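Side-chain contact in endo-beta-1,2-glucanase (Talaromyces funiculosus, PDB 6IMV), which hydrolyses beta-1,2-glucans at internal linkages, as a fungal endo-acting glycoside hydrolase: residues 171-176 / 197-202. Sequence-based numbering, arbitrary orientation.
Sequences WAVYAF and TWMDYT. With NAG (2-acetamido-2-deoxy-beta-D-glucopyranose), chain F.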
loop_
_atom_site.group_PDB
_atom_site.type_symbol
_atom_site.label_atom_id
_atom_site.label_comp_id
_atom_site.label_asym_id
_atom_site.label_seq_id
_atom_site.Cartn_x
_atom_site.Cartn_y
_atom_site.Cartn_z
ATOM N N TRP A 171 -11.528 2.198 -2.102
ATOM C CA TRP A 171 -11.511 3.259 -1.076
ATOM C C TRP A 171 -10.573 4.394 -1.513
ATOM O O TRP A 171 -10.781 5.541 -1.128
ATOM C CB TRP A 171 -11.175 2.700 0.313
ATOM C CG TRP A 171 -12.285 1.862 0.871
ATOM C CD1 TRP A 171 -12.309 0.501 0.969
ATOM C CD2 TRP A 171 -13.559 2.322 1.368
ATOM N NE1 TRP A 171 -13.499 0.088 1.500
ATOM C CE2 TRP A 171 -14.285 1.181 1.758
ATOM C CE3 TRP A 171 -14.151 3.579 1.524
ATOM C CZ2 TRP A 171 -15.566 1.255 2.296
ATOM C CZ3 TRP A 171 -15.425 3.661 2.044
ATOM C CH2 TRP A 171 -16.116 2.513 2.437
ATOM N N ALA A 172 -9.559 4.089 -2.334
ATOM C CA ALA A 172 -8.686 5.142 -2.864
ATOM C C ALA A 172 -9.488 6.047 -3.815
ATOM O O ALA A 172 -9.389 7.272 -3.756
ATOM C CB ALA A 172 -7.474 4.548 -3.537
ATOM N N VAL A 173 -10.301 5.428 -4.674
ATOM C CA VAL A 173 -11.156 6.150 -5.623
ATOM C C VAL A 173 -12.207 6.962 -4.855
ATOM O O VAL A 173 -12.508 8.088 -5.225
ATOM C CB VAL A 173 -11.783 5.198 -6.661
ATOM C CG1 VAL A 173 -12.912 5.863 -7.444
ATOM C CG2 VAL A 173 -10.729 4.654 -7.615
ATOM N N TYR A 174 -12.755 6.368 -3.792
ATOM C CA TYR A 174 -13.711 7.014 -2.882
ATOM C C TYR A 174 -13.101 8.324 -2.354
ATOM O O TYR A 174 -13.737 9.390 -2.428
ATOM C CB TYR A 174 -14.069 6.013 -1.779
ATOM C CG TYR A 174 -15.241 6.334 -0.886
ATOM C CD1 TYR A 174 -16.513 5.869 -1.185
ATOM C CD2 TYR A 174 -15.063 6.999 0.317
ATOM C CE1 TYR A 174 -17.585 6.095 -0.336
ATOM C CE2 TYR A 174 -16.126 7.234 1.179
ATOM C CZ TYR A 174 -17.394 6.787 0.848
ATOM O OH TYR A 174 -18.441 7.014 1.698
ATOM N N ALA A 175 -11.852 8.250 -1.878
ATOM C CA ALA A 175 -11.085 9.431 -1.414
ATOM C C ALA A 175 -10.909 10.460 -2.538
ATOM O O ALA A 175 -11.120 11.663 -2.326
ATOM C CB ALA A 175 -9.743 9.010 -0.881
ATOM N N PHE A 176 -10.475 9.985 -3.711
ATOM C CA PHE A 176 -10.162 10.862 -4.829
ATOM C C PHE A 176 -11.400 11.673 -5.218
ATOM O O PHE A 176 -11.298 12.869 -5.500
ATOM C CB PHE A 176 -9.654 10.081 -6.042
ATOM C CG PHE A 176 -9.453 10.954 -7.248
ATOM C CD1 PHE A 176 -8.283 11.677 -7.409
ATOM C CD2 PHE A 176 -10.457 11.094 -8.196
ATOM C CE1 PHE A 176 -8.113 12.508 -8.507
ATOM C CE2 PHE A 176 -10.284 11.924 -9.292
ATOM C CZ PHE A 176 -9.109 12.622 -9.452
ATOM N N THR A 197 -19.407 7.001 -11.042
ATOM C CA THR A 197 -20.131 6.033 -11.882
ATOM C C THR A 197 -19.372 4.701 -11.935
ATOM O O THR A 197 -19.982 3.631 -11.796
ATOM C CB THR A 197 -20.380 6.612 -13.278
ATOM O OG1 THR A 197 -21.177 7.772 -13.054
ATOM C CG2 THR A 197 -21.095 5.663 -14.216
ATOM N N TRP A 198 -18.053 4.760 -12.172
ATOM C CA TRP A 198 -17.230 3.550 -12.212
ATOM C C TRP A 198 -17.330 2.829 -10.858
ATOM O O TRP A 198 -17.607 1.643 -10.790
ATOM C CB TRP A 198 -15.766 3.860 -12.590
ATOM C CG TRP A 198 -14.891 2.649 -12.490
ATOM C CD1 TRP A 198 -14.691 1.697 -13.447
ATOM C CD2 TRP A 198 -14.161 2.209 -11.330
ATOM N NE1 TRP A 198 -13.901 0.692 -12.959
ATOM C CE2 TRP A 198 -13.550 0.985 -11.670
ATOM C CE3 TRP A 198 -13.970 2.722 -10.038
ATOM C CZ2 TRP A 198 -12.752 0.280 -10.771
ATOM C CZ3 TRP A 198 -13.177 2.024 -9.153
ATOM C CH2 TRP A 198 -12.586 0.816 -9.516
ATOM N N MET A 199 -17.108 3.583 -9.777
ATOM C CA MET A 199 -17.059 3.044 -8.427
ATOM C C MET A 199 -18.413 2.434 -8.057
ATOM O O MET A 199 -18.475 1.356 -7.441
ATOM C CB MET A 199 -16.713 4.157 -7.436
ATOM C CG MET A 199 -16.401 3.668 -6.057
ATOM S SD MET A 199 -15.938 5.027 -4.961
ATOM C CE MET A 199 -17.513 5.866 -4.786
ATOM N N ASP A 200 -19.494 3.119 -8.439
ATOM C CA ASP A 200 -20.855 2.695 -8.099
ATOM C C ASP A 200 -21.189 1.373 -8.801
ATOM O O ASP A 200 -21.928 0.553 -8.254
ATOM C CB ASP A 200 -21.901 3.769 -8.434
ATOM C CG ASP A 200 -21.918 4.940 -7.466
ATOM O OD1 ASP A 200 -21.343 4.808 -6.374
ATOM O OD2 ASP A 200 -22.506 5.985 -7.817
ATOM N N TYR A 201 -20.643 1.160 -10.001
ATOM C CA TYR A 201 -20.941 -0.060 -10.746
ATOM C C TYR A 201 -20.435 -1.293 -9.976
ATOM O O TYR A 201 -21.117 -2.337 -9.946
ATOM C CB TYR A 201 -20.381 0.018 -12.166
ATOM C CG TYR A 201 -20.595 -1.249 -12.950
ATOM C CD1 TYR A 201 -21.872 -1.673 -13.284
ATOM C CD2 TYR A 201 -19.526 -2.052 -13.312
ATOM C CE1 TYR A 201 -22.085 -2.851 -13.982
ATOM C CE2 TYR A 201 -19.718 -3.224 -14.023
ATOM C CZ TYR A 201 -21.001 -3.625 -14.353
ATOM O OH TYR A 201 -21.172 -4.791 -15.032
ATOM N N THR A 202 -19.262 -1.184 -9.338
ATOM C CA THR A 202 -18.699 -2.311 -8.566
ATOM C C THR A 202 -19.627 -2.715 -7.408
ATOM O O THR A 202 -19.620 -3.867 -6.987
ATOM C CB THR A 202 -17.302 -2.012 -8.002
ATOM O OG1 THR A 202 -17.398 -1.012 -6.981
ATOM C CG2 THR A 202 -16.320 -1.603 -9.075
HETATM C C1 NAG F . -19.255 -2.152 -17.696
HETATM C C2 NAG F . -20.075 -0.889 -17.560
HETATM C C3 NAG F . -21.538 -1.256 -17.362
HETATM C C4 NAG F . -22.028 -2.173 -18.473
HETATM C C5 NAG F . -21.084 -3.355 -18.554
HETATM C C6 NAG F . -21.459 -4.369 -19.631
HETATM C C7 NAG F . -19.271 1.135 -16.446
HETATM C C8 NAG F . -18.791 1.691 -15.139
HETATM N N2 NAG F . -19.583 -0.144 -16.431
HETATM O O3 NAG F . -22.298 -0.061 -17.314
HETATM O O4 NAG F . -23.354 -2.641 -18.185
HETATM O O5 NAG F . -19.781 -2.848 -18.811
HETATM O O6 NAG F . -20.821 -3.953 -20.844
HETATM O O7 NAG F . -19.379 1.836 -17.428
#
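Met199 reaches from helix 186-210 to the backbone of Tyr174 on helix 163-182, its SD lying 3.6 Å from Tyr174 CA. CG stands anti to the backbone N (chi1 -170°) and the chain runs straight on to the sulfur; the bend at chi3 then lays CE 3.7 Å from Tyr174 CD1. The sulfur sits at the edge of the tyrosine ring, 5.2 Å from its centroid, in a Met-aromatic contact. A long, pliable methionine suits this place because it spans the distance between two helices whose axes stay 10.3 Å apart. Trp171 CZ3 lies over the centre of one face of the Tyr174 ring, while the hydroxyl, a polar end in a buried setting, is hydrogen-bonded to Glu458 OE1. Beside this, the branched Val173 divides its methyls: CG1 packs against Met199 SD, the two side chains passing in opposite directions, and CG2 meets Trp198 CZ3 at 3.9 Å. The two helices, successive in the chain and joined by a short connection, form a helical hairpin at 145°, consistent with the (alpha/alpha)6 barrel of this glycoside hydrolase family. The wide indole of Trp198 fills the inner side, edge-to-face with Tyr127, while its backbone CA lies 3.8 Å from C8 of the acetamido group of the attached NAG. On this outer, partly exposed side the packing gives way to sugar against ring. Tyr201 spreads a flat face under NAG N2, which stands 3.6 Å above the ring plane and offset toward the rim, and CE1 touches C3 of the sugar. A serine here would probably leave the sugar without its aromatic platform and the acetamido group freer to turn. On the next residue, Thr202, OG1 donates a hydrogen bond to Met199 O, 2.6 Å away and three residues back along the helix.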